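Local structure of glutathione S-transferase (4IVF) at residues Ser22-Val27 with Gln83-Thr88; Leu111-Ala116 with Lys148-Val153; Ala177-Leu182 with Asp206-Leu211. The protein binds two glutathione molecules per subunit and, as a member of the glutathione S-transferase superfamily, probably acts in glutathione-dependent chemistry. All coordinates share one frame; numbering follows the deposited sequence.

Contact 1 of 3, residues Ser22-Val27 with Gln83-Thr88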
ATOM      1  N   SER F  22       5.240  -3.012 -15.832  1.00 14.93           N
ATOM      2  CA  SER F  22       5.888  -3.214 -17.128  1.00 13.21           C
ATOM      3  C   SER F  22       7.319  -2.665 -17.116  1.00 18.11           C
ATOM      4  O   SER F  22       8.227  -3.273 -17.676  1.00 14.54           O
ATOM      5  CB  SER F  22       5.076  -2.611 -18.273  1.00 13.50           C
ATOM      6  OG  SER F  22       5.022  -1.194 -18.198  1.00 15.99           O
ATOM      7  N   ILE F  23       7.514  -1.518 -16.476  1.00 19.45           N
ATOM      8  CA  ILE F  23       8.866  -1.003 -16.256  1.00 22.33           C
ATOM      9  C   ILE F  23       9.735  -1.972 -15.432  1.00 23.12           C
ATOM     10  O   ILE F  23      10.878  -2.245 -15.799  1.00 21.33           O
ATOM     11  CB  ILE F  23       8.853   0.377 -15.579  1.00 16.18           C
ATOM     12  CG1 ILE F  23       8.283   1.430 -16.537  1.00 16.46           C
ATOM     13  CG2 ILE F  23      10.269   0.774 -15.147  1.00 23.69           C
ATOM     14  CD1 ILE F  23       7.960   2.727 -15.875  1.00 16.44           C
ATOM     15  N   PHE F  24       9.213  -2.495 -14.325  1.00 18.46           N
ATOM     16  CA  PHE F  24      10.051  -3.371 -13.504  1.00 19.37           C
ATOM     17  C   PHE F  24      10.407  -4.664 -14.221  1.00 21.45           C
ATOM     18  O   PHE F  24      11.540  -5.133 -14.123  1.00 17.02           O
ATOM     19  CB  PHE F  24       9.453  -3.677 -12.132  1.00 13.12           C
ATOM     20  CG  PHE F  24      10.480  -4.094 -11.128  1.00 13.59           C
ATOM     21  CD1 PHE F  24      11.681  -3.398 -11.030  1.00 18.35           C
ATOM     22  CD2 PHE F  24      10.263  -5.169 -10.288  1.00 13.50           C
ATOM     23  CE1 PHE F  24      12.656  -3.778 -10.108  1.00 20.02           C
ATOM     24  CE2 PHE F  24      11.220  -5.556  -9.367  1.00 14.11           C
ATOM     25  CZ  PHE F  24      12.428  -4.857  -9.272  1.00 14.83           C
ATOM     26  N   LEU F  25       9.445  -5.229 -14.949  1.00 23.42           N
ATOM     27  CA  LEU F  25       9.713  -6.419 -15.745  1.00 18.04           C
ATOM     28  C   LEU F  25      10.825  -6.160 -16.762  1.00 15.87           C
ATOM     29  O   LEU F  25      11.709  -6.997 -16.948  1.00 20.46           O
ATOM     30  CB  LEU F  25       8.441  -6.915 -16.444  1.00 14.65           C
ATOM     31  CG  LEU F  25       7.352  -7.516 -15.547  1.00 25.62           C
ATOM     32  CD1 LEU F  25       6.032  -7.675 -16.314  1.00 20.21           C
ATOM     33  CD2 LEU F  25       7.795  -8.861 -14.978  1.00 14.44           C
ATOM     34  N   GLU F  26      10.780  -5.003 -17.418  1.00 15.91           N
ATOM     35  CA  GLU F  26      11.798  -4.656 -18.408  1.00 26.38           C
ATOM     36  C   GLU F  26      13.177  -4.486 -17.750  1.00 30.59           C
ATOM     37  O   GLU F  26      14.190  -4.942 -18.279  1.00 18.65           O
ATOM     38  CB  GLU F  26      11.410  -3.382 -19.162  1.00 25.69           C
ATOM     39  CG  GLU F  26      10.218  -3.535 -20.103  1.00 31.31           C
ATOM     40  CD  GLU F  26      10.518  -4.425 -21.300  1.00 37.08           C
ATOM     41  OE1 GLU F  26      11.705  -4.724 -21.554  1.00 39.03           O
ATOM     42  OE2 GLU F  26       9.562  -4.828 -21.993  1.00 42.13           O
ATOM     43  N   VAL F  27      13.196  -3.831 -16.595  1.00 24.83           N
ATOM     44  CA  VAL F  27      14.420  -3.638 -15.838  1.00 25.70           C
ATOM     45  C   VAL F  27      15.031  -4.986 -15.464  1.00 26.01           C
ATOM     46  O   VAL F  27      16.237  -5.170 -15.563  1.00 25.97           O
ATOM     47  CB  VAL F  27      14.156  -2.799 -14.575  1.00 24.87           C
ATOM     48  CG1 VAL F  27      15.319  -2.907 -13.600  1.00 25.90           C
ATOM     49  CG2 VAL F  27      13.919  -1.351 -14.954  1.00 23.92           C
ATOM     50  N   GLN F  83       7.136  -6.516  -5.006  1.00 13.71           N
ATOM     51  CA  GLN F  83       7.870  -7.237  -3.965  1.00 16.38           C
ATOM     52  C   GLN F  83       8.146  -8.668  -4.419  1.00 20.62           C
ATOM     53  O   GLN F  83       9.257  -9.187  -4.251  1.00 24.63           O
ATOM     54  CB  GLN F  83       7.076  -7.213  -2.645  1.00 12.86           C
ATOM     55  CG  GLN F  83       7.869  -7.485  -1.382  1.00 39.06           C
ATOM     56  CD  GLN F  83       9.149  -6.642  -1.243  1.00 45.10           C
ATOM     57  OE1 GLN F  83       9.124  -5.412  -1.356  1.00 51.45           O
ATOM     58  NE2 GLN F  83      10.270  -7.314  -0.983  1.00 32.13           N
ATOM     59  N   TYR F  84       7.133  -9.292  -5.016  1.00 23.96           N
ATOM     60  CA  TYR F  84       7.262 -10.645  -5.543  1.00 20.66           C
ATOM     61  C   TYR F  84       8.357 -10.767  -6.605  1.00 14.27           C
ATOM     62  O   TYR F  84       9.205 -11.647  -6.515  1.00 16.51           O
ATOM     63  CB  TYR F  84       5.927 -11.169  -6.113  1.00 14.90           C
ATOM     64  CG  TYR F  84       6.129 -12.462  -6.886  1.00 14.19           C
ATOM     65  CD1 TYR F  84       6.325 -13.671  -6.223  1.00 15.09           C
ATOM     66  CD2 TYR F  84       6.183 -12.457  -8.275  1.00 14.21           C
ATOM     67  CE1 TYR F  84       6.558 -14.844  -6.933  1.00 16.00           C
ATOM     68  CE2 TYR F  84       6.414 -13.615  -8.987  1.00 15.11           C
ATOM     69  CZ  TYR F  84       6.594 -14.804  -8.317  1.00 16.00           C
ATOM     70  OH  TYR F  84       6.816 -15.949  -9.050  1.00 17.84           O
ATOM     71  N   LEU F  85       8.317  -9.901  -7.614  1.00 13.79           N
ATOM     72  CA  LEU F  85       9.312  -9.909  -8.692  1.00 15.84           C
ATOM     73  C   LEU F  85      10.739  -9.663  -8.187  1.00 16.97           C
ATOM     74  O   LEU F  85      11.708 -10.264  -8.673  1.00 15.99           O
ATOM     75  CB  LEU F  85       8.953  -8.869  -9.760  1.00 13.77           C
ATOM     76  CG  LEU F  85       7.658  -9.130 -10.540  1.00 23.86           C
ATOM     77  CD1 LEU F  85       7.248  -7.895 -11.363  1.00 22.79           C
ATOM     78  CD2 LEU F  85       7.775 -10.372 -11.430  1.00 14.10           C
ATOM     79  N   ALA F  86      10.867  -8.763  -7.221  1.00 15.32           N
ATOM     80  CA  ALA F  86      12.171  -8.452  -6.682  1.00 17.45           C
ATOM     81  C   ALA F  86      12.700  -9.652  -5.896  1.00 16.57           C
ATOM     82  O   ALA F  86      13.840 -10.058  -6.089  1.00 18.81           O
ATOM     83  CB  ALA F  86      12.099  -7.206  -5.816  1.00 15.94           C
ATOM     84  N   ASP F  87      11.870 -10.223  -5.021  1.00 22.83           N
ATOM     85  CA  ASP F  87      12.255 -11.421  -4.266  1.00 24.65           C
ATOM     86  C   ASP F  87      12.689 -12.553  -5.193  1.00 27.81           C
ATOM     87  O   ASP F  87      13.696 -13.212  -4.950  1.00 19.39           O
ATOM     88  CB  ASP F  87      11.090 -11.959  -3.424  1.00 25.08           C
ATOM     89  CG  ASP F  87      10.730 -11.067  -2.255  1.00 24.79           C
ATOM     90  OD1 ASP F  87      11.511 -10.138  -1.921  1.00 26.78           O
ATOM     91  OD2 ASP F  87       9.654 -11.311  -1.662  1.00 17.92           O
ATOM     92  N   THR F  88      11.912 -12.769  -6.255  1.00 20.95           N
ATOM     93  CA  THR F  88      12.063 -13.945  -7.097  1.00 18.41           C
ATOM     94  C   THR F  88      13.134 -13.800  -8.181  1.00 19.05           C
ATOM     95  O   THR F  88      13.904 -14.731  -8.432  1.00 23.10           O
ATOM     96  CB  THR F  88      10.703 -14.324  -7.753  1.00 27.63           C
ATOM     97  OG1 THR F  88       9.702 -14.466  -6.738  1.00 23.32           O
ATOM     98  CG2 THR F  88      10.810 -15.623  -8.532  1.00 18.82           C
TER

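Contact 2 of 3, residues Leu111-Ala116 with Lys148-Val153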
ATOM      1  N   LEU F 111       8.024   2.004  -0.603  1.00  9.73           N
ATOM      2  CA  LEU F 111       7.102   1.329  -1.505  1.00 10.09           C
ATOM      3  C   LEU F 111       5.667   1.427  -0.982  1.00  9.40           C
ATOM      4  O   LEU F 111       4.766   1.826  -1.713  1.00 14.17           O
ATOM      5  CB  LEU F 111       7.481  -0.142  -1.703  1.00 10.13           C
ATOM      6  CG  LEU F 111       6.421  -0.954  -2.482  1.00 10.23           C
ATOM      7  CD1 LEU F 111       6.272  -0.463  -3.914  1.00 10.03           C
ATOM      8  CD2 LEU F 111       6.737  -2.447  -2.474  1.00 10.93           C
ATOM      9  N   ILE F 112       5.452   1.060   0.278  1.00 10.62           N
ATOM     10  CA  ILE F 112       4.103   1.097   0.848  1.00  9.66           C
ATOM     11  C   ILE F 112       3.555   2.527   0.867  1.00 11.05           C
ATOM     12  O   ILE F 112       2.395   2.759   0.509  1.00 11.60           O
ATOM     13  CB  ILE F 112       4.027   0.432   2.255  1.00 20.64           C
ATOM     14  CG1 ILE F 112       4.371  -1.062   2.176  1.00 18.88           C
ATOM     15  CG2 ILE F 112       2.655   0.638   2.892  1.00 11.41           C
ATOM     16  CD1 ILE F 112       3.712  -1.784   1.048  1.00 26.93           C
ATOM     17  N   PHE F 113       4.410   3.483   1.236  1.00  9.73           N
ATOM     18  CA  PHE F 113       4.075   4.908   1.191  1.00  8.90           C
ATOM     19  C   PHE F 113       3.569   5.313  -0.198  1.00  8.51           C
ATOM     20  O   PHE F 113       2.576   6.025  -0.323  1.00 10.21           O
ATOM     21  CB  PHE F 113       5.298   5.751   1.579  1.00  9.08           C
ATOM     22  CG  PHE F 113       5.066   7.250   1.548  1.00 12.54           C
ATOM     23  CD1 PHE F 113       3.872   7.800   1.980  1.00  8.97           C
ATOM     24  CD2 PHE F 113       6.073   8.106   1.123  1.00 19.57           C
ATOM     25  CE1 PHE F 113       3.678   9.176   1.958  1.00  9.03           C
ATOM     26  CE2 PHE F 113       5.887   9.480   1.108  1.00 15.66           C
ATOM     27  CZ  PHE F 113       4.683  10.014   1.528  1.00 13.75           C
ATOM     28  N   GLN F 114       4.255   4.861  -1.239  1.00  9.50           N
ATOM     29  CA  GLN F 114       3.807   5.124  -2.596  1.00 11.99           C
ATOM     30  C   GLN F 114       2.421   4.515  -2.859  1.00 12.94           C
ATOM     31  O   GLN F 114       1.519   5.225  -3.277  1.00 14.57           O
ATOM     32  CB  GLN F 114       4.830   4.626  -3.628  1.00 10.31           C
ATOM     33  CG  GLN F 114       4.576   5.145  -5.051  1.00 13.50           C
ATOM     34  CD  GLN F 114       3.349   4.503  -5.704  1.00 20.54           C
ATOM     35  OE1 GLN F 114       3.208   3.278  -5.719  1.00 15.28           O
ATOM     36  NE2 GLN F 114       2.444   5.335  -6.214  1.00 24.51           N
ATOM     37  N   VAL F 115       2.251   3.208  -2.633  1.00 12.99           N
ATOM     38  CA  VAL F 115       0.966   2.566  -2.946  1.00 12.53           C
ATOM     39  C   VAL F 115      -0.153   2.978  -1.989  1.00 11.70           C
ATOM     40  O   VAL F 115      -1.335   2.893  -2.325  1.00 18.75           O
ATOM     41  CB  VAL F 115       1.058   1.015  -3.005  1.00 12.46           C
ATOM     42  CG1 VAL F 115       2.160   0.573  -3.979  1.00 12.72           C
ATOM     43  CG2 VAL F 115       1.276   0.414  -1.610  1.00 10.86           C
ATOM     44  N   ALA F 116       0.213   3.435  -0.796  1.00 17.29           N
ATOM     45  CA  ALA F 116      -0.788   3.764   0.217  1.00 13.61           C
ATOM     46  C   ALA F 116      -1.197   5.234   0.241  1.00 13.25           C
ATOM     47  O   ALA F 116      -2.285   5.571   0.721  1.00 13.61           O
ATOM     48  CB  ALA F 116      -0.324   3.323   1.599  1.00 15.69           C
ATOM     49  N   LYS F 148       0.750  17.429  -3.818  1.00 12.78           N
ATOM     50  CA  LYS F 148       1.955  18.233  -3.689  1.00 15.23           C
ATOM     51  C   LYS F 148       2.635  17.966  -2.349  1.00 16.74           C
ATOM     52  O   LYS F 148       3.862  17.992  -2.262  1.00 18.38           O
ATOM     53  CB  LYS F 148       1.638  19.722  -3.833  1.00 11.61           C
ATOM     54  CG  LYS F 148       1.367  20.170  -5.255  1.00 23.40           C
ATOM     55  CD  LYS F 148       0.772  21.575  -5.238  1.00 29.71           C
ATOM     56  CE  LYS F 148       0.661  22.175  -6.622  1.00 31.39           C
ATOM     57  NZ  LYS F 148      -0.152  23.426  -6.582  1.00 33.09           N
ATOM     58  N   ARG F 149       1.835  17.714  -1.312  1.00 16.99           N
ATOM     59  CA  ARG F 149       2.389  17.375  -0.012  1.00 21.10           C
ATOM     60  C   ARG F 149       3.278  16.132  -0.132  1.00 21.34           C
ATOM     61  O   ARG F 149       4.409  16.116   0.360  1.00 19.54           O
ATOM     62  CB  ARG F 149       1.279  17.123   1.018  1.00 18.96           C
ATOM     63  CG  ARG F 149       1.823  16.947   2.442  1.00 18.14           C
ATOM     64  CD  ARG F 149       0.807  16.333   3.417  1.00 16.66           C
ATOM     65  NE  ARG F 149       0.494  14.936   3.113  1.00 14.33           N
ATOM     66  CZ  ARG F 149       1.227  13.895   3.510  1.00 14.93           C
ATOM     67  NH1 ARG F 149       2.337  14.075   4.226  1.00 13.70           N
ATOM     68  NH2 ARG F 149       0.865  12.669   3.172  1.00 13.64           N
ATOM     69  N   ILE F 150       2.758  15.110  -0.811  1.00 13.19           N
ATOM     70  CA  ILE F 150       3.410  13.808  -0.905  1.00 14.48           C
ATOM     71  C   ILE F 150       4.724  13.825  -1.704  1.00 11.58           C
ATOM     72  O   ILE F 150       5.684  13.147  -1.357  1.00 15.50           O
ATOM     73  CB  ILE F 150       2.429  12.748  -1.461  1.00 10.93           C
ATOM     74  CG1 ILE F 150       1.389  12.405  -0.402  1.00  8.74           C
ATOM     75  CG2 ILE F 150       3.157  11.478  -1.861  1.00 10.05           C
ATOM     76  CD1 ILE F 150       0.191  11.701  -0.955  1.00 10.47           C
ATOM     77  N   TYR F 151       4.761  14.612  -2.769  1.00 10.83           N
ATOM     78  CA  TYR F 151       5.972  14.768  -3.537  1.00 11.20           C
ATOM     79  C   TYR F 151       7.011  15.558  -2.756  1.00 14.56           C
ATOM     80  O   TYR F 151       8.211  15.323  -2.896  1.00 15.04           O
ATOM     81  CB  TYR F 151       5.673  15.392  -4.897  1.00 10.41           C
ATOM     82  CG  TYR F 151       5.129  14.353  -5.853  1.00 19.20           C
ATOM     83  CD1 TYR F 151       3.764  14.191  -6.036  1.00 14.32           C
ATOM     84  CD2 TYR F 151       5.984  13.497  -6.530  1.00 17.54           C
ATOM     85  CE1 TYR F 151       3.267  13.222  -6.883  1.00 14.81           C
ATOM     86  CE2 TYR F 151       5.495  12.524  -7.381  1.00 19.05           C
ATOM     87  CZ  TYR F 151       4.135  12.399  -7.558  1.00 16.41           C
ATOM     88  OH  TYR F 151       3.643  11.443  -8.411  1.00 18.67           O
ATOM     89  N   GLY F 152       6.536  16.472  -1.917  1.00 11.24           N
ATOM     90  CA  GLY F 152       7.403  17.183  -0.997  1.00 16.96           C
ATOM     91  C   GLY F 152       8.074  16.229  -0.026  1.00 17.26           C
ATOM     92  O   GLY F 152       9.233  16.404   0.329  1.00 23.15           O
ATOM     93  N   VAL F 153       7.343  15.208   0.399  1.00 11.68           N
ATOM     94  CA  VAL F 153       7.889  14.216   1.316  1.00 14.16           C
ATOM     95  C   VAL F 153       8.947  13.385   0.598  1.00 14.60           C
ATOM     96  O   VAL F 153      10.051  13.183   1.114  1.00 13.53           O
ATOM     97  CB  VAL F 153       6.791  13.282   1.869  1.00 19.22           C
ATOM     98  CG1 VAL F 153       7.407  12.178   2.729  1.00 10.74           C
ATOM     99  CG2 VAL F 153       5.760  14.076   2.656  1.00 10.89           C
TER

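Contact 3 of 3, residues Ala177-Leu182 with Asp206-Leu211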
ATOM      1  N   ALA F 177      10.718   0.770  -4.800  1.00 14.73           N
ATOM      2  CA  ALA F 177      10.112   1.998  -4.313  1.00 18.21           C
ATOM      3  C   ALA F 177      10.244   3.106  -5.360  1.00 15.56           C
ATOM      4  O   ALA F 177       9.291   3.828  -5.628  1.00 16.69           O
ATOM      5  CB  ALA F 177      10.718   2.415  -2.978  1.00 13.80           C
ATOM      6  N   ASP F 178      11.417   3.222  -5.971  1.00 15.93           N
ATOM      7  CA  ASP F 178      11.610   4.197  -7.046  1.00 16.44           C
ATOM      8  C   ASP F 178      10.721   3.877  -8.249  1.00 15.63           C
ATOM      9  O   ASP F 178      10.094   4.758  -8.832  1.00 16.48           O
ATOM     10  CB  ASP F 178      13.074   4.233  -7.491  1.00 16.62           C
ATOM     11  CG  ASP F 178      14.027   4.513  -6.348  1.00 15.52           C
ATOM     12  OD1 ASP F 178      14.421   3.559  -5.647  1.00 14.71           O
ATOM     13  OD2 ASP F 178      14.381   5.689  -6.148  1.00 24.84           O
ATOM     14  N   PHE F 179      10.676   2.612  -8.638  1.00 13.21           N
ATOM     15  CA  PHE F 179       9.903   2.257  -9.816  1.00 13.22           C
ATOM     16  C   PHE F 179       8.413   2.455  -9.597  1.00 10.88           C
ATOM     17  O   PHE F 179       7.706   2.864 -10.505  1.00 14.32           O
ATOM     18  CB  PHE F 179      10.271   0.862 -10.303  1.00 16.35           C
ATOM     19  CG  PHE F 179      11.690   0.767 -10.784  1.00 17.85           C
ATOM     20  CD1 PHE F 179      12.099   1.484 -11.897  1.00 13.53           C
ATOM     21  CD2 PHE F 179      12.624   0.001 -10.104  1.00 17.52           C
ATOM     22  CE1 PHE F 179      13.407   1.424 -12.348  1.00 16.58           C
ATOM     23  CE2 PHE F 179      13.930  -0.064 -10.537  1.00 17.05           C
ATOM     24  CZ  PHE F 179      14.329   0.655 -11.668  1.00 16.47           C
ATOM     25  N   ALA F 180       7.955   2.215  -8.375  1.00 16.41           N
ATOM     26  CA  ALA F 180       6.571   2.498  -7.991  1.00 13.84           C
ATOM     27  C   ALA F 180       6.231   3.972  -8.139  1.00 14.37           C
ATOM     28  O   ALA F 180       5.208   4.323  -8.737  1.00 11.70           O
ATOM     29  CB  ALA F 180       6.303   2.038  -6.555  1.00 12.90           C
ATOM     30  N   LEU F 181       7.073   4.836  -7.578  1.00  9.48           N
ATOM     31  CA  LEU F 181       6.829   6.276  -7.636  1.00  9.34           C
ATOM     32  C   LEU F 181       6.836   6.775  -9.090  1.00 10.69           C
ATOM     33  O   LEU F 181       6.035   7.630  -9.489  1.00 10.24           O
ATOM     34  CB  LEU F 181       7.871   7.032  -6.793  1.00  9.45           C
ATOM     35  CG  LEU F 181       7.701   8.558  -6.802  1.00  9.49           C
ATOM     36  CD1 LEU F 181       6.373   8.950  -6.187  1.00  9.01           C
ATOM     37  CD2 LEU F 181       8.853   9.261  -6.100  1.00  9.86           C
ATOM     38  N   LEU F 182       7.737   6.207  -9.878  1.00 10.33           N
ATOM     39  CA  LEU F 182       7.962   6.621 -11.260  1.00 11.83           C
ATOM     40  C   LEU F 182       6.700   6.521 -12.133  1.00 13.58           C
ATOM     41  O   LEU F 182       6.454   7.377 -12.985  1.00 12.36           O
ATOM     42  CB  LEU F 182       9.088   5.774 -11.861  1.00 11.70           C
ATOM     43  CG  LEU F 182       9.542   6.082 -13.282  1.00 13.53           C
ATOM     44  CD1 LEU F 182       9.980   7.538 -13.388  1.00 14.11           C
ATOM     45  CD2 LEU F 182      10.654   5.135 -13.708  1.00 14.60           C
ATOM     46  N   ASP F 206      14.543  12.667 -14.273  1.00 15.58           N
ATOM     47  CA  ASP F 206      15.263  12.783 -15.542  1.00 20.73           C
ATOM     48  C   ASP F 206      16.229  11.613 -15.744  1.00 21.33           C
ATOM     49  O   ASP F 206      16.407  11.125 -16.867  1.00 20.26           O
ATOM     50  CB  ASP F 206      16.031  14.119 -15.648  1.00 17.46           C
ATOM     51  CG  ASP F 206      15.112  15.338 -15.663  1.00 35.17           C
ATOM     52  OD1 ASP F 206      13.913  15.197 -16.004  1.00 32.40           O
ATOM     53  OD2 ASP F 206      15.599  16.449 -15.332  1.00 36.84           O
ATOM     54  N   SER F 207      16.861  11.181 -14.657  1.00 19.94           N
ATOM     55  CA  SER F 207      17.791  10.054 -14.714  1.00 22.29           C
ATOM     56  C   SER F 207      17.100   8.746 -15.104  1.00 21.61           C
ATOM     57  O   SER F 207      17.618   7.975 -15.919  1.00 22.10           O
ATOM     58  CB  SER F 207      18.507   9.886 -13.377  1.00 20.19           C
ATOM     59  OG  SER F 207      19.494  10.886 -13.222  1.00 25.43           O
ATOM     60  N   LEU F 208      15.936   8.498 -14.518  1.00 15.96           N
ATOM     61  CA  LEU F 208      15.189   7.279 -14.824  1.00 22.62           C
ATOM     62  C   LEU F 208      14.692   7.213 -16.278  1.00 22.40           C
ATOM     63  O   LEU F 208      14.731   6.152 -16.903  1.00 21.27           O
ATOM     64  CB  LEU F 208      14.043   7.088 -13.831  1.00 19.85           C
ATOM     65  CG  LEU F 208      14.557   6.566 -12.491  1.00 19.76           C
ATOM     66  CD1 LEU F 208      13.629   6.921 -11.344  1.00 13.56           C
ATOM     67  CD2 LEU F 208      14.725   5.059 -12.582  1.00 23.40           C
ATOM     68  N   LEU F 209      14.257   8.343 -16.827  1.00 20.70           N
ATOM     69  CA  LEU F 209      13.722   8.340 -18.187  1.00 17.50           C
ATOM     70  C   LEU F 209      14.816   8.142 -19.219  1.00 22.12           C
ATOM     71  O   LEU F 209      14.532   7.918 -20.393  1.00 25.72           O
ATOM     72  CB  LEU F 209      13.002   9.634 -18.493  1.00 20.92           C
ATOM     73  CG  LEU F 209      11.759   9.989 -17.697  1.00 25.68           C
ATOM     74  CD1 LEU F 209      11.353  11.371 -18.142  1.00 24.41           C
ATOM     75  CD2 LEU F 209      10.658   9.000 -17.971  1.00 25.46           C
ATOM     76  N   LYS F 210      16.068   8.227 -18.784  1.00 18.65           N
ATOM     77  CA  LYS F 210      17.186   8.021 -19.689  1.00 21.67           C
ATOM     78  C   LYS F 210      17.437   6.535 -19.881  1.00 22.10           C
ATOM     79  O   LYS F 210      18.075   6.133 -20.842  1.00 29.05           O
ATOM     80  CB  LYS F 210      18.455   8.696 -19.163  1.00 30.81           C
ATOM     81  CG  LYS F 210      18.430  10.206 -19.187  1.00 31.92           C
ATOM     82  CD  LYS F 210      19.802  10.755 -18.818  1.00 39.62           C
ATOM     83  CE  LYS F 210      19.914  12.241 -19.116  1.00 43.47           C
ATOM     84  NZ  LYS F 210      21.309  12.728 -18.924  1.00 51.49           N
ATOM     85  N   LEU F 211      16.927   5.725 -18.962  1.00 22.67           N
ATOM     86  CA  LEU F 211      17.107   4.277 -19.030  1.00 26.46           C
ATOM     87  C   LEU F 211      16.213   3.680 -20.107  1.00 29.95           C
ATOM     88  O   LEU F 211      15.000   3.915 -20.119  1.00 28.70           O
ATOM     89  CB  LEU F 211      16.780   3.622 -17.686  1.00 27.05           C
ATOM     90  CG  LEU F 211      17.363   4.234 -16.412  1.00 29.31           C
ATOM     91  CD1 LEU F 211      17.138   3.299 -15.235  1.00 27.91           C
ATOM     92  CD2 LEU F 211      18.833   4.561 -16.573  1.00 31.65           C
TER

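Contact 1 of 3, residues Ser22-Val27 with Gln83-Thr88
Phe-24 and Leu-85 lie alongside each other, their side chains running in opposite directions between two nearly parallel helix segments. The axes of Ser-22 to Val-27 and Gln-83 to Thr-88 differ in direction by only 8° and approach to 10.8 Å, a spacing bridged by three large side chains and one methyl group. The ring of Phe-24 presents its edge to the partner helix: CD2 stands 4.0 Å from Leu-85 CB, and CE2 is 3.9 Å from the backbone N of Ala-86, which lies in the ring plane. The methyl CB of Ala-86 sits beside the same CE2 corner, so the nearest approaches of the ring are to Leu-85 CB and to the N and CB of Ala-86. That placement follows from chi1 of -158°, which sets CG opposite the backbone N and extends the ring across the gap.

Leu-85 sends its branched end to the other neighbour, Leu-25. These two side chains cross at about a right angle, and a single methyl, Leu-25 CD2, meets both branches of Leu-85, at 3.8 Å to CD1 and 3.9 Å to CD2. Although Leu-25 leaves its backbone obliquely to the partner helix, its end turns back to close this contact. Leu-85 thus touches Phe-24 mainly through its base and Leu-25 through its tip.

All four touching residues are buried, and the side-chain contacts across the segments are apolar. Val-176 of helix 176-185 adjoins both Phe-24 and Ala-86, while Tyr-84 meets Tyr-105 of the second subunit edge-to-face. Two parallel helices, 16-27 and 78-89, joined here by one crossed leucine pair and an aromatic edge, are characteristic of the thioredoxin-like N-terminal domain of glutathione transferases.

Contact 2 of 3, residues Leu111-Ala116 with Lys148-Val153
Phe-113 alone carries the contact from the side of Leu-111 to Ala-116, reaching Ile-150 and Val-153 on the neighbouring helix. Before it in the segment, Leu-111 packs instead against helices 78-89 and 176-185, and Ile-112 lies on Gln-77 of the second subunit. Phe-113 is directed at helix 137-159 with CG opposite the backbone N (chi1 179°), an extended pose that carries the far end of the ring across the gap. There CE2 comes within 3.5 Å of Val-153 CG1, and CZ lies 3.9 Å from Val-153 CB. The same CZ also meets Ile-150 CG2 at 4.0 Å. Ile-150 and Val-153 are about one helical turn apart, so both branches arrive on the same ring end; each approaches obliquely to the ring plane. The ring also meets that of Phe-154, and the side chain of Phe-113 is about 6 Å from a bound glutathione.

Gln-114 turns to other partners: its NE2 bonds Asn-118 OD1 and its OE1 accepts from Lys-20 NZ. Near the end of the segment, where the helix widens into a pi-type turn, Ala-116 touches bound glutathione.

Chemically, the close contacts (Phe-113 with Ile-150 and Val-153) are all carbon to carbon, and the segments bury 147 Å² in total. Like Gln-114, Tyr-151 OH (to Gln-122) and Arg-149 NH1 (to Asn-55 OD1 of the second subunit) bond elsewhere, so the link between helices 102-131 and 137-159 here rests on apolar burial beside the glutathione site.

Contact 3 of 3, residues Ala177-Leu182 with Asp206-Leu211
Leu-208 projects between Phe-179 and Leu-182, joining two helices of the all-helical C-terminal domain of the glutathione transferase fold. Helix 176-185 supplies the first segment, and the second comes from the C-terminal part of helix 199-209 and the turn after it. Their closest backbone positions are Leu-182 and Leu-208, whose CA atoms are 8.1 Å apart, a distance filled by side chains from both helices.

The interactions across the segments are apolar, and all three touching residues are buried. Leu-182 extends toward the partner with CG opposite its backbone N (chi1 -177°), which brings its two methyls up to the base of Leu-208: CD2 is 3.9 Å and CD1 4.1 Å from Leu-208 CB. The two leucines pass at a slant, so CD2 of Leu-182 also approaches CD1 of Leu-208, at 4.2 Å. Phe-179 meets the other branch of Leu-208, its ring standing oblique to that methyl. In this way the base and one methyl of Leu-208 pack on Leu-182 while its second methyl serves the aromatic ring. The summed buried surface is 203 Å², of which Leu-208 provides the largest single share.

Polar contacts lie beside this apolar patch. The carboxylate of Asp-178 is held by three groups: OD1 accepts from Thr-175 N, and OD2 accepts from both Trp-204 NE1 and Leu-169 N. The tryptophan bond ties the start of helix 176-185 to helix 199-209 by a second route. In the backbone, Leu-211 N bonds Leu-208 O at 3.0 Å as the chain turns into helix 212-217, for which Leu-211 is the N-cap residue.

Phe-179 also meets the ring of Phe-24 at about 40° between planes, and Phe-179 CE1 lies 3.9 Å from Leu-208 CD2.

Overall arrangement
Along the chain the three contacts follow in series, each closing before the next opens. Contact 1 pairs helices of the thioredoxin-like N-terminal domain; contacts 2 and 3 lie in the helical C-terminal domain. The centres of contact 1 and contact 2 are about 20 Å apart. Contact 3 lies between, its centre about 13 Å from that of contact 1 and about 15 Å from that of contact 2. Helix 176-185 links them: Phe-179 packs on Ile-23, Phe-24 and Val-27, whereas Ala-180 packs on Leu-111 and Gln-114. Gln-83 and Leu-111 add a direct touch between contacts 1 and 2. This is consistent with side-chain packing that connects the two domains, and contacts 1 and 2 both also reach the second subunit.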